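Long-range contacts in esterase D (Cellvibrio japonicus, PDB 2W46), which probably helps degrade plant cell-wall arabinoxylan, this chain being its family 35 carbohydrate-binding module, a calcium-containing domain with a glucuronate-binding site: residues D51-G56 / G135-A140; A45-I50 / I114-A119. All blocks are in the same frame, centred on the assembly; numbering follows the deposited sequence. Where two conformers were deposited one is given.

Contact 1 of 2, residues D51-G56 / G135-A140; sequences DATSSG and GGTVRA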
ATOM      1  N   ASP A  51      -5.314   4.008  12.616  1.00  5.97           N
ATOM      2  CA  ASP A  51      -5.535   3.942  14.068  1.00  7.16           C
ATOM      3  C   ASP A  51      -6.335   2.662  14.354  1.00  7.52           C
ATOM      4  O   ASP A  51      -7.376   2.436  13.745  1.00  8.64           O
ATOM      5  CB  ASP A  51      -6.323   5.195  14.532  1.00  6.75           C
ATOM      6  CG  ASP A  51      -6.514   5.229  16.033  1.00  6.01           C
ATOM      7  OD1 ASP A  51      -5.651   5.796  16.733  1.00  9.83           O
ATOM      8  OD2 ASP A  51      -7.500   4.647  16.498  1.00  6.81           O
ATOM      9  N   ALA A  52      -5.833   1.834  15.266  1.00  8.57           N
ATOM     10  CA  ALA A  52      -6.505   0.619  15.702  1.00  9.55           C
ATOM     11  C   ALA A  52      -6.922   0.810  17.149  1.00 10.40           C
ATOM     12  O   ALA A  52      -6.114   1.249  17.986  1.00 10.35           O
ATOM     13  CB  ALA A  52      -5.548  -0.593  15.586  1.00  9.86           C
ATOM     14  N   THR A  53      -8.173   0.507  17.455  1.00 11.14           N
ATOM     15  CA  THR A  53      -8.635   0.660  18.833  1.00 12.60           C
ATOM     16  C   THR A  53      -8.080  -0.415  19.769  1.00 13.75           C
ATOM     17  O   THR A  53      -8.045  -0.214  20.995  1.00 15.72           O
ATOM     18  CB  THR A  53     -10.148   0.672  18.894  1.00 12.81           C
ATOM     19  OG1 THR A  53     -10.638  -0.592  18.418  1.00 15.23           O
ATOM     20  CG2 THR A  53     -10.706   1.785  18.024  1.00 10.67           C
ATOM     21  N   SER A  54      -7.677  -1.559  19.206  1.00 13.85           N
ATOM     22  CA  SER A  54      -6.993  -2.627  19.940  1.00 13.32           C
ATOM     23  C   SER A  54      -5.878  -3.244  19.096  1.00 12.27           C
ATOM     24  O   SER A  54      -5.959  -3.257  17.859  1.00 10.74           O
ATOM     25  CB  SER A  54      -7.978  -3.716  20.376  1.00 13.76           C
ATOM     26  OG  SER A  54      -8.784  -3.231  21.451  1.00 19.04           O
ATOM     27  N   SER A  55      -4.831  -3.740  19.754  1.00 11.79           N
ATOM     28  CA  SER A  55      -3.758  -4.444  19.015  1.00 12.47           C
ATOM     29  C   SER A  55      -4.350  -5.753  18.552  1.00 12.56           C
ATOM     30  O   SER A  55      -5.333  -6.239  19.155  1.00 11.29           O
ATOM     31  CB  SER A  55      -2.548  -4.697  19.896  1.00 12.42           C
ATOM     32  OG  SER A  55      -2.938  -5.329  21.093  1.00 19.13           O
ATOM     33  N   GLY A  56      -3.794  -6.346  17.485  1.00 11.35           N
ATOM     34  CA  GLY A  56      -4.376  -7.597  17.009  1.00 10.89           C
ATOM     35  C   GLY A  56      -4.073  -7.779  15.544  1.00 10.80           C
ATOM     36  O   GLY A  56      -3.616  -6.822  14.871  1.00  9.97           O
ATOM     37  N   GLY A 135      -9.963  -6.148  10.478  1.00  9.46           N
ATOM     38  CA  GLY A 135      -9.591  -6.644  11.789  1.00  9.96           C
ATOM     39  C   GLY A 135      -9.986  -5.595  12.817  1.00 10.85           C
ATOM     40  O   GLY A 135      -9.376  -4.477  12.865  1.00 10.07           O
ATOM     41  N   GLY A 136     -11.000  -5.934  13.625  1.00 10.31           N
ATOM     42  CA  GLY A 136     -11.428  -5.075  14.760  1.00 11.50           C
ATOM     43  C   GLY A 136     -11.903  -3.732  14.229  1.00 12.41           C
ATOM     44  O   GLY A 136     -12.604  -3.671  13.211  1.00 12.65           O
ATOM     45  N   THR A 137     -11.533  -2.654  14.919  1.00 12.35           N
ATOM     46  CA  THR A 137     -11.957  -1.304  14.575  1.00 13.20           C
ATOM     47  C   THR A 137     -10.747  -0.493  14.162  1.00 12.42           C
ATOM     48  O   THR A 137      -9.857  -0.240  14.962  1.00 12.21           O
ATOM     49  CB  THR A 137     -12.686  -0.606  15.747  1.00 13.86           C
ATOM     50  OG1 THR A 137     -13.857  -1.364  16.064  1.00 15.53           O
ATOM     51  CG2 THR A 137     -13.090   0.836  15.357  1.00 15.08           C
ATOM     52  N   VAL A 138     -10.725  -0.105  12.892  1.00 11.64           N
ATOM     53  CA  VAL A 138      -9.605   0.631  12.337  1.00 10.67           C
ATOM     54  C   VAL A 138     -10.151   1.819  11.550  1.00 10.68           C
ATOM     55  O   VAL A 138     -11.169   1.707  10.848  1.00 10.58           O
ATOM     56  CB  VAL A 138      -8.724  -0.247  11.411  1.00  9.86           C
ATOM     57  CG1 VAL A 138      -7.862  -1.226  12.256  1.00  7.90           C
ATOM     58  CG2 VAL A 138      -9.578  -1.001  10.365  1.00 10.23           C
ATOM     59  N   ARG A 139      -9.477   2.955  11.693  1.00 10.10           N
ATOM     60  CA  ARG A 139      -9.860   4.190  11.044  1.00 10.30           C
ATOM     61  C   ARG A 139      -8.582   4.851  10.550  1.00  9.95           C
ATOM     62  O   ARG A 139      -7.470   4.430  10.920  1.00  7.32           O
ATOM     63  CB  ARG A 139     -10.534   5.123  12.057  1.00 11.76           C
ATOM     64  CG  ARG A 139     -11.767   4.583  12.736  1.00 14.84           C
ATOM     65  CD  ARG A 139     -12.266   5.621  13.723  1.00 25.16           C
ATOM     66  NE  ARG A 139     -13.356   5.154  14.599  1.00 30.06           N
ATOM     67  CZ  ARG A 139     -13.188   4.623  15.817  1.00 30.93           C
ATOM     68  NH1 ARG A 139     -11.974   4.431  16.319  1.00 31.03           N
ATOM     69  NH2 ARG A 139     -14.249   4.260  16.522  1.00 33.23           N
ATOM     70  N   ALA A 140      -8.719   5.891   9.720  1.00  8.84           N
ATOM     71  CA  ALA A 140      -7.549   6.706   9.350  1.00  9.70           C
ATOM     72  C   ALA A 140      -6.761   7.171  10.565  1.00  9.99           C
ATOM     73  O   ALA A 140      -7.338   7.715  11.527  1.00 10.50           O
ATOM     74  CB  ALA A 140      -7.957   7.938   8.483  1.00  9.44           C
TER
HETATM   75  O   HOH W   1      -9.748   3.482  15.482  1.00 19.48           O
HETATM   76  O   HOH W   2      -9.758  -2.892  17.263  1.00  8.30           O
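Asp51 N donates to Arg139 O at 2.8 Å, and Asp51 O accepts Arg139 N in return. This pair of bonds makes Asp51 and Arg139 a hydrogen-bonded antiparallel pair at one end of the jelly-roll β-sandwich, where strand 45-52 runs out and the short strand 138-140 begins. Past the non-hydrogen-bonded pair Ala52 and Val138, whose CB and CG1 meet on the inner face beside Arg58, one more backbone bond follows just beyond the strand ends: Thr53 N to Thr137 O, 3.1 Å and fairly straight at 167°. Outward, Asp51 and Arg139 are too far apart for a salt bridge, with 4.5 Å between OD2 and NH1. A water spans the gap, donating to Asp51 OD2 and weakly accepting from NH1. The arginine chain runs out extended from CG to NE beside Thr137, whose CG2 lies against one face of the guanidinium, toward its rim. Thr53 CG2 comes obliquely to the same group, 3.4 Å from Arg139 NH1. With chi1 at 62°, Thr53 turns OG1 toward Thr137, 3.4 Å from its CB, and the hydroxyl shares a second water with Thr137 N.

Contact 2 of 2, residues A45-I50 / I114-A119; sequences AVVWAI and IVQLSA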
ATOM      1  N   ALA A  45       8.466   4.772  -1.676  1.00  5.66           N
ATOM      2  CA  ALA A  45       7.405   4.247  -0.839  1.00  5.75           C
ATOM      3  C   ALA A  45       6.030   4.857  -1.103  1.00  5.87           C
ATOM      4  O   ALA A  45       5.895   5.932  -1.734  1.00  5.64           O
ATOM      5  CB  ALA A  45       7.778   4.394   0.674  1.00  6.50           C
ATOM      6  N   VAL A  46       5.020   4.129  -0.648  1.00  4.81           N
ATOM      7  CA  VAL A  46       3.675   4.645  -0.433  1.00  5.77           C
ATOM      8  C   VAL A  46       3.441   4.424   1.062  1.00  5.89           C
ATOM      9  O   VAL A  46       3.811   3.366   1.599  1.00  6.83           O
ATOM     10  CB  VAL A  46       2.646   3.872  -1.249  1.00  5.66           C
ATOM     11  CG1 VAL A  46       1.260   4.467  -1.054  1.00  6.60           C
ATOM     12  CG2 VAL A  46       3.032   3.928  -2.758  1.00  8.04           C
ATOM     13  N   VAL A  47       2.869   5.416   1.741  1.00  4.63           N
ATOM     14  CA  VAL A  47       2.782   5.388   3.221  1.00  5.06           C
ATOM     15  C   VAL A  47       1.359   5.765   3.634  1.00  5.39           C
ATOM     16  O   VAL A  47       0.791   6.709   3.122  1.00  4.29           O
ATOM     17  CB  VAL A  47       3.813   6.395   3.865  1.00  4.85           C
ATOM     18  CG1 VAL A  47       3.741   6.392   5.404  1.00  5.70           C
ATOM     19  CG2 VAL A  47       5.216   6.081   3.367  1.00  5.41           C
ATOM     20  N   TRP A  48       0.793   5.000   4.559  1.00  6.08           N
ATOM     21  CA  TRP A  48      -0.538   5.269   5.057  1.00  6.12           C
ATOM     22  C   TRP A  48      -0.451   5.273   6.572  1.00  6.47           C
ATOM     23  O   TRP A  48       0.567   4.859   7.162  1.00  5.59           O
ATOM     24  CB  TRP A  48      -1.459   4.124   4.690  1.00  5.78           C
ATOM     25  CG  TRP A  48      -1.602   3.773   3.214  1.00  5.51           C
ATOM     26  CD1 TRP A  48      -2.544   4.235   2.373  1.00  5.72           C
ATOM     27  CD2 TRP A  48      -0.835   2.804   2.481  1.00  6.31           C
ATOM     28  NE1 TRP A  48      -2.412   3.628   1.122  1.00  5.91           N
ATOM     29  CE2 TRP A  48      -1.357   2.756   1.176  1.00  3.86           C
ATOM     30  CE3 TRP A  48       0.261   1.983   2.801  1.00  6.80           C
ATOM     31  CZ2 TRP A  48      -0.847   1.901   0.205  1.00  6.99           C
ATOM     32  CZ3 TRP A  48       0.764   1.130   1.824  1.00  7.02           C
ATOM     33  CH2 TRP A  48       0.222   1.101   0.550  1.00  4.63           C
ATOM     34  N   ALA A  49      -1.550   5.689   7.211  1.00  6.77           N
ATOM     35  CA  ALA A  49      -1.615   5.653   8.659  1.00  5.76           C
ATOM     36  C   ALA A  49      -2.971   5.123   9.056  1.00  6.27           C
ATOM     37  O   ALA A  49      -3.999   5.540   8.527  1.00  6.82           O
ATOM     38  CB  ALA A  49      -1.370   7.007   9.290  1.00  6.83           C
ATOM     39  N   ILE A  50      -2.948   4.217  10.024  1.00  6.23           N
ATOM     40  CA  ILE A  50      -4.147   3.561  10.516  1.00  6.16           C
ATOM     41  C   ILE A  50      -4.164   3.629  12.063  1.00  6.78           C
ATOM     42  O   ILE A  50      -3.153   3.312  12.726  1.00  6.29           O
ATOM     43  CB  ILE A  50      -4.113   2.070  10.079  1.00  6.47           C
ATOM     44  CG1 ILE A  50      -4.138   1.939   8.548  1.00  7.94           C
ATOM     45  CG2 ILE A  50      -5.272   1.274  10.679  1.00  5.76           C
ATOM     46  CD1 ILE A  50      -3.342   0.709   8.117  1.00  8.80           C
ATOM     47  N   ILE A 114       1.877   3.628  11.371  1.00  6.03           N
ATOM     48  CA  ILE A 114       2.331   4.117  10.060  1.00  7.40           C
ATOM     49  C   ILE A 114       2.797   2.895   9.251  1.00  7.68           C
ATOM     50  O   ILE A 114       3.725   2.152   9.679  1.00  8.88           O
ATOM     51  CB  ILE A 114       3.485   5.162  10.194  1.00  7.66           C
ATOM     52  CG1 ILE A 114       3.053   6.364  11.064  1.00  8.82           C
ATOM     53  CG2 ILE A 114       3.995   5.608   8.806  1.00  7.12           C
ATOM     54  CD1 ILE A 114       1.819   7.022  10.541  1.00 13.87           C
ATOM     55  N   VAL A 115       2.128   2.658   8.118  1.00  7.63           N
ATOM     56  CA  VAL A 115       2.401   1.520   7.261  1.00  7.21           C
ATOM     57  C   VAL A 115       3.124   2.029   6.000  1.00  7.37           C
ATOM     58  O   VAL A 115       2.545   2.779   5.224  1.00  7.19           O
ATOM     59  CB  VAL A 115       1.083   0.777   6.882  1.00  7.46           C
ATOM     60  CG1 VAL A 115       1.331  -0.356   5.889  1.00  6.50           C
ATOM     61  CG2 VAL A 115       0.334   0.260   8.165  1.00  8.48           C
ATOM     62  N   GLN A 116       4.373   1.598   5.806  1.00  7.20           N
ATOM     63  CA  GLN A 116       5.150   1.973   4.606  1.00  8.05           C
ATOM     64  C   GLN A 116       5.299   0.766   3.722  1.00  5.85           C
ATOM     65  O   GLN A 116       5.772  -0.273   4.181  1.00  6.52           O
ATOM     66  CB  GLN A 116       6.551   2.448   5.020  1.00  7.93           C
ATOM     67  CG  GLN A 116       6.510   3.543   6.096  1.00 13.71           C
ATOM     68  CD  GLN A 116       7.712   4.509   6.027  1.00 18.34           C
ATOM     69  OE1 GLN A 116       8.729   4.223   5.348  1.00 18.52           O
ATOM     70  NE2 GLN A 116       7.603   5.667   6.745  1.00 18.05           N
ATOM     71  N   LEU A 117       4.885   0.887   2.468  1.00  6.51           N
ATOM     72  CA  LEU A 117       5.216  -0.131   1.476  1.00  5.56           C
ATOM     73  C   LEU A 117       6.311   0.476   0.583  1.00  5.19           C
ATOM     74  O   LEU A 117       6.074   1.502  -0.062  1.00  5.08           O
ATOM     75  CB  LEU A 117       3.979  -0.507   0.645  1.00  5.74           C
ATOM     76  CG  LEU A 117       4.257  -1.554  -0.465  1.00  6.40           C
ATOM     77  CD1 LEU A 117       4.489  -2.945   0.176  1.00  3.90           C
ATOM     78  CD2 LEU A 117       3.093  -1.630  -1.438  1.00  5.64           C
ATOM     79  N   SER A 118       7.512  -0.122   0.598  1.00  5.43           N
ATOM     80  CA  SER A 118       8.696   0.386  -0.129  0.50  6.22           C
ATOM     81  C   SER A 118       9.187  -0.605  -1.185  1.00  5.31           C
ATOM     82  O   SER A 118       9.149  -1.803  -0.962  1.00  6.15           O
ATOM     83  CB  SER A 118       9.865   0.615   0.832  0.50  5.70           C
ATOM     84  OG  SER A 118       9.591   1.627   1.780  0.50  9.16           O
ATOM     85  N   ALA A 119       9.715  -0.089  -2.287  1.00  5.48           N
ATOM     86  CA  ALA A 119      10.316  -0.888  -3.344  1.00  5.15           C
ATOM     87  C   ALA A 119      11.606  -1.600  -2.890  1.00  6.23           C
ATOM     88  O   ALA A 119      12.483  -0.998  -2.259  1.00  5.52           O
ATOM     89  CB  ALA A 119      10.622   0.031  -4.546  1.00  5.08           C
TER
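The Trp48 indole turns an edge to segment 114-119: Val115 O sits near the ring plane, 3.4 Å from CE3, and Leu117 CB lies 3.8 Å from CZ3. On one face, toward the rim, rests CG1 of Val46 from the same strand, while Phe16 meets the indole with its ring plane roughly perpendicular. Chi1 of -58° sets CG anti to the carbonyl carbon, and chi2 near -93° stands the ring across the side-chain stem, bringing its six-membered part alongside Val115 and Leu117. Val115 CG1 also packs on CE3; its other methyl, CG2, meets Ile50 CD1 at 3.7 Å. All this belongs to the inner face of one sheet of the jelly-roll β-sandwich, and Ile128, Leu131 and Val133 of strand 127-134, in the opposing sheet, close over it. Four backbone bonds join the antiparallel strands through the pairs Val46-Leu117 and Trp48-Val115; the Leu117 N to Val46 O bond, 2.8 Å long, runs nearly straight onto the carbonyl. On the sheet face that carries Val47, Ala49 and Ile114, Val47 CG1 touches Ile114 CG2 at 3.5 Å, and Val47 CG2 lies alongside the aliphatic part of Gln116. Ile114 reaches Ala49 with CD1, a tight 3.4 Å from CB.

Overall arrangement
Strand 45-52 serves both contacts: residues 45-49 pair with strand 111-119 in contact 2, and its last two residues meet strand 138-140 in contact 1, about 16 Å away between centres. Contact 2 lies near the middle of the module and is largely buried; contact 1, whose centre is about 17 Å from that of the chain, is partly open to solvent. Their chemistry follows: aromatic and aliphatic packing between neighbouring strands, on the face turned to the other sheet, in contact 2; waters and a loosely matched charge pair in contact 1. Ile50 joins them, its CG2 packing on Val138 CB at 3.8 Å. The bound calcium ion lies about 8 Å from the Trp48 side chain, close to the core contact.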